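Local coordinates for protein carbohydrate kinase, FGGY (Rhodospirillum rubrum, PDB 3IFR) that probably phosphorylates D-xylulose, acting as a carbohydrate kinase of the FGGY type, at residues T19-V24 against R60-E65; G78-T83 against T235-Y240. All blocks are in the same frame, centred on the assembly; numbering follows the deposited sequence.

In the fold
Both contacts belong to the N-terminal half of the kinase and to one mixed sheet of the actin-like ATPase type. In contact 1, strand 18-25 meets helix 52-70, which packs on part of one face of that sheet; the meeting is almost wholly apolar. Contact 2 lies within the sheet, where parallel strands 77-84 and 238-244 are joined by backbone hydrogen bonds and a water, with aliphatic side chains beside them. Both are largely buried, although contact 2 reaches an exposed end at Gly-78. Helix 52-70 leads on to strand 77-84, and the two contacts meet where Leu-63 CD2 lies 4.0 Å from Ile-80 CD1.

Contact 1 (T19-V24 against R60-E65); sequences TIAILV and RAVLAE
Val-62 lies against strand 19-24 from the helix side, its two methyls set over Thr-19 O and Ala-21. CG1 is modelled 2.9 Å from Ala-21 CB, too close for two carbons, so the exact rotation of this valine is doubtful; as modelled, CG2 is 3.6 Å from Thr-19 O. Its place beside Ala-21 is not in doubt: the two side chains face each other, with their CA atoms 6.0 Å apart, and the small alanine is what meets the helix at this near point. Leu-63 adds a light touch from the next helix position, its CD2 standing 4.2 Å from Ala-21 CB. Its chi1 of -63° sets CG anti to the carbonyl carbon, beside the backbone N; the CD2 branch comes nearer to the strand than the direction of CB would suggest. The short helix and strand axes run close to parallel at 22°, 7.9 Å apart at their closest. Thr-19 also directs its side chain to the helix side, but its hydroxyl is engaged by Asn-58, one helical turn before Val-62, which ties the start of the strand to the same helix. Leu-66 continues the apolar line against Ala-21 and Leu-23. A helix laid on the antiparallel strands of a mixed sheet is consistent with the actin-like ATPase fold. Strands 8-14 and 29-37 flank strand 18-25, and Val-62 touches both, on Leu-12 and Ala-34. Ile-22 and Val-24 pack on helix 437-448, leaving the strand sandwiched between two helices.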
loop_
_atom_site.group_PDB
_atom_site.type_symbol
_atom_site.label_atom_id
_atom_site.label_comp_id
_atom_site.label_asym_id
_atom_site.label_seq_id
_atom_site.Cartn_x
_atom_site.Cartn_y
_atom_site.Cartn_z
ATOM N N THR A 19 11.660 -3.848 9.741
ATOM C CA THR A 19 11.023 -3.085 10.799
ATOM C C THR A 19 11.827 -1.819 10.997
ATOM O O THR A 19 13.006 -1.878 11.286
ATOM C CB THR A 19 10.983 -3.823 12.158
ATOM O OG1 THR A 19 10.273 -5.046 12.039
ATOM C CG2 THR A 19 10.298 -2.963 13.215
ATOM N N ILE A 20 11.185 -0.669 10.843
ATOM C CA ILE A 20 11.889 0.599 10.734
ATOM C C ILE A 20 11.260 1.552 11.701
ATOM O O ILE A 20 10.039 1.605 11.779
ATOM C CB ILE A 20 11.735 1.158 9.336
ATOM C CG1 ILE A 20 12.416 0.229 8.326
ATOM C CG2 ILE A 20 12.350 2.552 9.253
ATOM C CD1 ILE A 20 12.040 0.532 6.866
ATOM N N ALA A 21 12.075 2.271 12.459
ATOM C CA ALA A 21 11.574 3.317 13.348
ATOM C C ALA A 21 12.354 4.599 13.115
ATOM O O ALA A 21 13.569 4.555 12.890
ATOM C CB ALA A 21 11.725 2.930 14.795
ATOM N N ILE A 22 11.665 5.730 13.246
ATOM C CA ILE A 22 12.316 7.027 13.126
ATOM C C ILE A 22 11.941 7.987 14.246
ATOM O O ILE A 22 10.830 7.923 14.816
ATOM C CB ILE A 22 11.964 7.702 11.798
ATOM C CG1 ILE A 22 10.485 8.092 11.824
ATOM C CG2 ILE A 22 12.270 6.744 10.635
ATOM C CD1 ILE A 22 9.946 8.569 10.474
ATOM N N LEU A 23 12.893 8.872 14.549
ATOM C CA LEU A 23 12.693 9.909 15.518
ATOM C C LEU A 23 12.738 11.191 14.756
ATOM O O LEU A 23 13.732 11.489 14.070
ATOM C CB LEU A 23 13.811 9.910 16.552
ATOM C CG LEU A 23 13.665 10.942 17.693
ATOM C CD1 LEU A 23 12.382 10.708 18.516
ATOM C CD2 LEU A 23 14.878 10.940 18.625
ATOM N N VAL A 24 11.674 11.970 14.890
ATOM C CA VAL A 24 11.585 13.246 14.197
ATOM C C VAL A 24 11.496 14.358 15.211
ATOM O O VAL A 24 10.764 14.261 16.213
ATOM C CB VAL A 24 10.301 13.306 13.360
ATOM C CG1 VAL A 24 10.129 14.681 12.769
ATOM C CG2 VAL A 24 10.269 12.193 12.319
ATOM N N ARG A 60 11.225 -3.561 19.727
ATOM C CA ARG A 60 12.021 -3.241 20.892
ATOM C C ARG A 60 13.388 -2.790 20.520
ATOM O O ARG A 60 13.851 -1.804 21.045
ATOM C CB ARG A 60 12.178 -4.497 21.761
ATOM C CG ARG A 60 10.935 -4.830 22.560
ATOM C CD ARG A 60 11.100 -6.140 23.209
ATOM N NE ARG A 60 12.060 -6.023 24.303
ATOM C CZ ARG A 60 12.792 -7.034 24.776
ATOM N NH1 ARG A 60 12.694 -8.245 24.235
ATOM N NH2 ARG A 60 13.641 -6.809 25.773
ATOM N N ALA A 61 14.049 -3.508 19.617
ATOM C CA ALA A 61 15.446 -3.187 19.242
ATOM C C ALA A 61 15.616 -1.804 18.610
ATOM O O ALA A 61 16.547 -1.035 18.926
ATOM C CB ALA A 61 15.987 -4.236 18.280
ATOM N N VAL A 62 14.720 -1.520 17.683
ATOM C CA VAL A 62 14.751 -0.330 16.856
ATOM C C VAL A 62 14.327 0.910 17.671
ATOM O O VAL A 62 14.891 1.969 17.522
ATOM C CB VAL A 62 13.774 -0.611 15.715
ATOM C CG1 VAL A 62 12.620 0.362 15.697
ATOM C CG2 VAL A 62 14.467 -0.826 14.402
ATOM N N LEU A 63 13.345 0.779 18.555
ATOM C CA LEU A 63 12.994 1.896 19.447
ATOM C C LEU A 63 14.151 2.204 20.409
ATOM O O LEU A 63 14.581 3.330 20.508
ATOM C CB LEU A 63 11.690 1.626 20.237
ATOM C CG LEU A 63 10.448 1.472 19.362
ATOM C CD1 LEU A 63 9.190 0.985 20.134
ATOM C CD2 LEU A 63 10.182 2.786 18.678
ATOM N N ALA A 64 14.646 1.194 21.120
ATOM C CA ALA A 64 15.828 1.389 21.957
ATOM C C ALA A 64 17.026 1.975 21.178
ATOM O O ALA A 64 17.739 2.856 21.657
ATOM C CB ALA A 64 16.198 0.106 22.584
ATOM N N GLU A 65 17.251 1.513 19.957
ATOM C CA GLU A 65 18.376 2.057 19.176
ATOM C C GLU A 65 18.164 3.539 18.860
ATOM O O GLU A 65 19.119 4.307 18.819
ATOM C CB GLU A 65 18.600 1.272 17.894
ATOM C CG GLU A 65 19.818 1.776 17.144
ATOM C CD GLU A 65 20.044 1.071 15.831
ATOM O OE1 GLU A 65 20.112 -0.185 15.836
ATOM O OE2 GLU A 65 20.180 1.763 14.796
#

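Contact 2 (G78-T83 against T235-Y240); sequences GGICVT and TGLPVY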
loop_
_atom_site.group_PDB
_atom_site.type_symbol
_atom_site.label_atom_id
_atom_site.label_comp_id
_atom_site.label_asym_id
_atom_site.label_seq_id
_atom_site.Cartn_x
_atom_site.Cartn_y
_atom_site.Cartn_z
ATOM N N GLY A 78 7.237 12.546 22.245
ATOM C CA GLY A 78 5.998 13.032 22.821
ATOM C C GLY A 78 4.783 12.244 22.364
ATOM O O GLY A 78 3.683 12.440 22.876
ATOM N N GLY A 79 4.987 11.362 21.396
ATOM C CA GLY A 79 3.962 10.433 20.967
ATOM C C GLY A 79 4.530 9.433 19.977
ATOM O O GLY A 79 5.580 9.673 19.388
ATOM N N ILE A 80 3.866 8.303 19.793
ATOM C CA ILE A 80 4.333 7.319 18.810
ATOM C C ILE A 80 3.144 6.811 17.999
ATOM O O ILE A 80 2.053 6.624 18.540
ATOM C CB ILE A 80 5.017 6.139 19.485
ATOM C CG1 ILE A 80 5.341 5.055 18.466
ATOM C CG2 ILE A 80 4.119 5.573 20.541
ATOM C CD1 ILE A 80 6.428 4.155 18.909
ATOM N N CYS A 81 3.329 6.626 16.703
ATOM C CA CYS A 81 2.309 5.931 15.900
ATOM C C CYS A 81 2.942 4.704 15.224
ATOM O O CYS A 81 4.082 4.755 14.704
ATOM C CB CYS A 81 1.650 6.868 14.876
ATOM S SG CYS A 81 0.453 6.066 13.739
ATOM N N VAL A 82 2.219 3.596 15.247
ATOM C CA VAL A 82 2.697 2.382 14.607
ATOM C C VAL A 82 1.900 2.100 13.329
ATOM O O VAL A 82 0.666 2.033 13.354
ATOM C CB VAL A 82 2.550 1.179 15.556
ATOM C CG1 VAL A 82 3.120 -0.077 14.922
ATOM C CG2 VAL A 82 3.252 1.443 16.898
ATOM N N THR A 83 2.616 1.875 12.229
ATOM C CA THR A 83 2.023 1.448 10.975
ATOM C C THR A 83 2.680 0.078 10.595
ATOM O O THR A 83 3.621 -0.390 11.264
ATOM C CB THR A 83 2.277 2.546 9.919
ATOM O OG1 THR A 83 1.756 2.176 8.638
ATOM C CG2 THR A 83 3.771 2.806 9.781
ATOM N N THR A 235 7.643 5.857 30.086
ATOM C CA THR A 235 6.387 5.351 30.605
ATOM C C THR A 235 5.239 6.336 30.296
ATOM O O THR A 235 5.409 7.550 30.357
ATOM C CB THR A 235 6.509 5.134 32.108
ATOM O OG1 THR A 235 7.564 4.187 32.355
ATOM C CG2 THR A 235 5.214 4.600 32.676
ATOM N N GLY A 236 4.068 5.823 29.946
ATOM C CA GLY A 236 2.944 6.716 29.703
ATOM C C GLY A 236 2.927 7.488 28.379
ATOM O O GLY A 236 1.983 8.195 28.105
ATOM N N LEU A 237 3.961 7.338 27.556
ATOM C CA LEU A 237 3.970 7.922 26.230
ATOM C C LEU A 237 2.678 7.688 25.461
ATOM O O LEU A 237 2.280 6.531 25.243
ATOM C CB LEU A 237 5.090 7.312 25.400
ATOM C CG LEU A 237 5.356 8.111 24.130
ATOM C CD1 LEU A 237 5.914 9.461 24.568
ATOM C CD2 LEU A 237 6.349 7.411 23.129
ATOM N N PRO A 238 2.044 8.776 24.985
ATOM C CA PRO A 238 0.843 8.557 24.163
ATOM C C PRO A 238 1.096 7.712 22.914
ATOM O O PRO A 238 2.032 7.977 22.129
ATOM C CB PRO A 238 0.423 9.967 23.767
ATOM C CG PRO A 238 1.006 10.822 24.865
ATOM C CD PRO A 238 2.325 10.204 25.195
ATOM N N VAL A 239 0.235 6.728 22.709
ATOM C CA VAL A 239 0.263 5.937 21.495
ATOM C C VAL A 239 -1.010 6.141 20.690
ATOM O O VAL A 239 -2.106 5.961 21.207
ATOM C CB VAL A 239 0.372 4.453 21.817
ATOM C CG1 VAL A 239 0.437 3.646 20.520
ATOM C CG2 VAL A 239 1.609 4.192 22.688
ATOM N N TYR A 240 -0.861 6.510 19.429
ATOM C CA TYR A 240 -1.982 6.800 18.521
ATOM C C TYR A 240 -2.544 5.545 17.876
ATOM O O TYR A 240 -1.995 4.459 18.055
ATOM C CB TYR A 240 -1.532 7.811 17.460
ATOM C CG TYR A 240 -1.408 9.155 18.110
ATOM C CD1 TYR A 240 -0.205 9.575 18.677
ATOM C CD2 TYR A 240 -2.543 9.954 18.288
ATOM C CE1 TYR A 240 -0.109 10.791 19.331
ATOM C CE2 TYR A 240 -2.466 11.152 18.950
ATOM C CZ TYR A 240 -1.259 11.570 19.468
ATOM O OH TYR A 240 -1.222 12.779 20.118
HETATM O O HOH W 1 0.033 3.312 16.907
#
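Ile-80 O is approached by three groups of the neighbouring strand. Tyr-240 N gives it a nearly straight hydrogen bond of 3.0 Å (173° at the hydrogen), Val-239 CA adds a CA-H...O contact at 3.5 Å, and the edge of the Tyr-240 ring lies alongside. Ile-80 N in turn bonds to Pro-238 O at 3.0 Å, so Ile-80 reaches both sides of Val-239, as in a parallel bridge. Beyond it a water spans the strands, accepting from Val-82 N at 2.8 Å and donating to Tyr-240 O at 2.6 Å. Ile-80 and Val-239 lie side by side and point the same way, their CG2 methyls 3.6 Å apart. With CG1 anti to the backbone N (chi1 173°), Ile-80 CG2 stands between the backbone N and the carbonyl carbon, and this methyl also meets Leu-237 CD2, at 3.9 Å. Leu-237 CD1 sits 3.7 Å from Gly-78 C. An alanine here would probably open a gap over the Gly-78 to Gly-79 backbone and leave Ile-80 CG2 without its leucine neighbour. Strands 77-84 and 238-244 are parallel neighbours in the mixed sheet, with strand 8-14 beside the former and antiparallel 219-222 beyond the latter; helix 163-172 packs on Val-82 and Val-239, helix 437-448 on Cys-81 and Tyr-240.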